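Local structure of cytolethal distending toxin protein B (Haemophilus ducreyi, 1SR4) at the interface of chains A and B. The protein acts as the DNase I-like subunit of a bacterial genotoxin, damaging host-cell DNA and thereby probably arresting the cell cycle. Numbering follows the deposited sequence. Chains: chain A, cytolethal distending toxin protein B; chain B, cytolethal distending toxin protein C.

The interface of chains A and B. Residues chain A 44, 90, 95-96, 122, 138; chain B 7, 9, 12-13.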
loop_
_atom_site.group_PDB
_atom_site.type_symbol
_atom_site.label_atom_id
_atom_site.label_comp_id
_atom_site.label_asym_id
_atom_site.label_seq_id
_atom_site.Cartn_x
_atom_site.Cartn_y
_atom_site.Cartn_z
ATOM N N GLU A 44 1.486 13.838 -4.749
ATOM C CA GLU A 44 2.749 13.590 -5.441
ATOM C C GLU A 44 2.565 12.396 -6.377
ATOM O O GLU A 44 3.389 11.474 -6.442
ATOM C CB GLU A 44 3.866 13.336 -4.420
ATOM C CG GLU A 44 4.149 14.564 -3.532
ATOM C CD GLU A 44 5.377 14.397 -2.672
ATOM O OE1 GLU A 44 6.429 13.985 -3.222
ATOM O OE2 GLU A 44 5.288 14.680 -1.456
ATOM N N ASP A 90 1.913 20.200 -11.213
ATOM C CA ASP A 90 3.354 20.362 -11.400
ATOM C C ASP A 90 3.797 20.382 -12.872
ATOM O O ASP A 90 4.345 19.407 -13.381
ATOM C CB ASP A 90 4.080 19.235 -10.647
ATOM C CG ASP A 90 5.562 19.490 -10.477
ATOM O OD1 ASP A 90 6.062 20.486 -11.031
ATOM O OD2 ASP A 90 6.224 18.688 -9.775
ATOM N N ARG A 95 5.787 16.022 -10.971
ATOM C CA ARG A 95 5.747 15.066 -9.886
ATOM C C ARG A 95 4.774 15.475 -8.767
ATOM O O ARG A 95 4.066 14.625 -8.222
ATOM C CB ARG A 95 7.162 14.763 -9.349
ATOM C CG ARG A 95 7.924 15.885 -8.692
ATOM C CD ARG A 95 9.342 15.398 -8.360
ATOM N NE ARG A 95 10.148 16.460 -7.751
ATOM C CZ ARG A 95 10.024 16.867 -6.492
ATOM N NH1 ARG A 95 9.128 16.303 -5.684
ATOM N NH2 ARG A 95 10.789 17.849 -6.040
ATOM N N VAL A 96 4.683 16.764 -8.457
ATOM C CA VAL A 96 3.782 17.172 -7.398
ATOM C C VAL A 96 2.356 17.387 -7.929
ATOM O O VAL A 96 1.860 18.515 -8.016
ATOM C CB VAL A 96 4.330 18.419 -6.674
ATOM C CG1 VAL A 96 3.419 18.785 -5.499
ATOM C CG2 VAL A 96 5.749 18.112 -6.146
ATOM N N ARG A 122 -1.026 24.569 -2.930
ATOM C CA ARG A 122 -1.828 23.725 -3.820
ATOM C C ARG A 122 -3.297 23.729 -3.379
ATOM O O ARG A 122 -3.604 23.700 -2.173
ATOM C CB ARG A 122 -1.288 22.294 -3.786
ATOM C CG ARG A 122 0.155 22.155 -4.294
ATOM C CD ARG A 122 0.759 20.822 -3.848
ATOM N NE ARG A 122 1.183 20.831 -2.447
ATOM C CZ ARG A 122 2.307 21.395 -2.002
ATOM N NH1 ARG A 122 3.130 22.004 -2.844
ATOM N NH2 ARG A 122 2.623 21.329 -0.714
ATOM N N HIS A 138 -2.731 18.512 -0.231
ATOM C CA HIS A 138 -1.316 18.380 0.025
ATOM C C HIS A 138 -0.881 19.768 0.475
ATOM O O HIS A 138 -0.527 20.614 -0.347
ATOM C CB HIS A 138 -0.557 17.957 -1.239
ATOM C CG HIS A 138 0.906 17.735 -1.003
ATOM N ND1 HIS A 138 1.769 17.304 -1.985
ATOM C CD2 HIS A 138 1.657 17.891 0.113
ATOM C CE1 HIS A 138 2.987 17.200 -1.486
ATOM N NE2 HIS A 138 2.947 17.549 -0.212
ATOM N N THR B 7 10.761 21.627 -10.277
ATOM C CA THR B 7 9.360 21.452 -9.935
ATOM C C THR B 7 8.685 22.789 -9.645
ATOM O O THR B 7 9.314 23.728 -9.160
ATOM C CB THR B 7 9.179 20.537 -8.694
ATOM O OG1 THR B 7 7.797 20.508 -8.329
ATOM C CG2 THR B 7 9.978 21.060 -7.517
ATOM N N TYR B 9 6.652 23.204 -7.425
ATOM C CA TYR B 9 6.478 23.284 -5.976
ATOM C C TYR B 9 7.736 22.927 -5.213
ATOM O O TYR B 9 7.864 21.820 -4.678
ATOM C CB TYR B 9 5.332 22.363 -5.560
ATOM C CG TYR B 9 4.021 22.753 -6.203
ATOM C CD1 TYR B 9 3.301 23.864 -5.751
ATOM C CD2 TYR B 9 3.527 22.043 -7.294
ATOM C CE1 TYR B 9 2.122 24.253 -6.373
ATOM C CE2 TYR B 9 2.359 22.426 -7.926
ATOM C CZ TYR B 9 1.661 23.529 -7.468
ATOM O OH TYR B 9 0.512 23.911 -8.125
ATOM N N VAL B 12 8.440 20.875 -1.866
ATOM C CA VAL B 12 8.411 19.413 -1.857
ATOM C C VAL B 12 9.731 18.817 -2.314
ATOM O O VAL B 12 10.099 18.912 -3.489
ATOM C CB VAL B 12 7.300 18.852 -2.785
ATOM C CG1 VAL B 12 7.276 17.328 -2.697
ATOM C CG2 VAL B 12 5.940 19.425 -2.398
ATOM N N GLU B 13 10.448 18.191 -1.392
ATOM C CA GLU B 13 11.714 17.580 -1.759
ATOM C C GLU B 13 11.541 16.385 -2.697
ATOM O O GLU B 13 10.488 15.757 -2.746
ATOM C CB GLU B 13 12.472 17.122 -0.510
ATOM C CG GLU B 13 13.278 18.223 0.181
ATOM C CD GLU B 13 14.544 17.681 0.831
ATOM O OE1 GLU B 13 15.669 17.997 0.351
ATOM O OE2 GLU B 13 14.402 16.929 1.814
HETATM O O HOH W 1 8.930 13.668 -2.542
#
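B:Val12, on the N-terminal tail of the CdtC subunit, plugs into the DNase I-like CdtB subunit beside A:Glu44 and A:His138. Its CB meets the CG2 methyl of A:Val96 tip to tip. Beyond it the side chain forks. CG1, anti to the backbone N (chi1 -178°), runs alongside the carboxylate of A:Glu44, 3.5 Å from CD; CG2 lies 3.8 Å from CE1 of the A:His138 imidazole and close to the A:Arg122 guanidinium. The carbonyl of the same residue faces A:Arg95, extended from CG to NE, its guanidinium then turned to bring NH2 into a nearly straight bond with B:Val12 O (2.8 Å, 165° at H), the oxygen close to the guanidinium plane. NH1 adds a weak bond to B:Glu13 O, which also shares a water with A:Glu44 OE1. A methyl thus sits against a carboxylate whose oxygen is tied through water to the tail backbone.

Nearer the start of the tail, B:Thr7 OG1, anti to its backbone N, donates to A:Asp90 OD2 (2.8 Å). At least three donors grip that oxygen: the A:Val96 N-H on its anti lone pair, the hydroxyl and the A:Arg95 N-H from opposite faces of the carboxylate, which should help to hold it. B:Thr7 OG1 in turn takes the N-H of B:Tyr9. B:Tyr9 turns one face to chain A: A:Val96 CG1 packs near CD2, and A:Arg122 CG sits over the CE1 side, 3.8 Å from the centroid. The A:Arg122 guanidinium stands almost perpendicular to this ring (81°); NE holds A:His138 O at 2.7 Å, helping to set the guanidinium between tail and strand.

A:Glu44, the family's metal-binding glutamate, directly follows strand 39-43; A:His138, its catalytic histidine, closes strand 132-138; A:Arg122, probably DNA-contacting, lies in a loop. The tail, preceding CdtC strand 19-24, would partly block this active site.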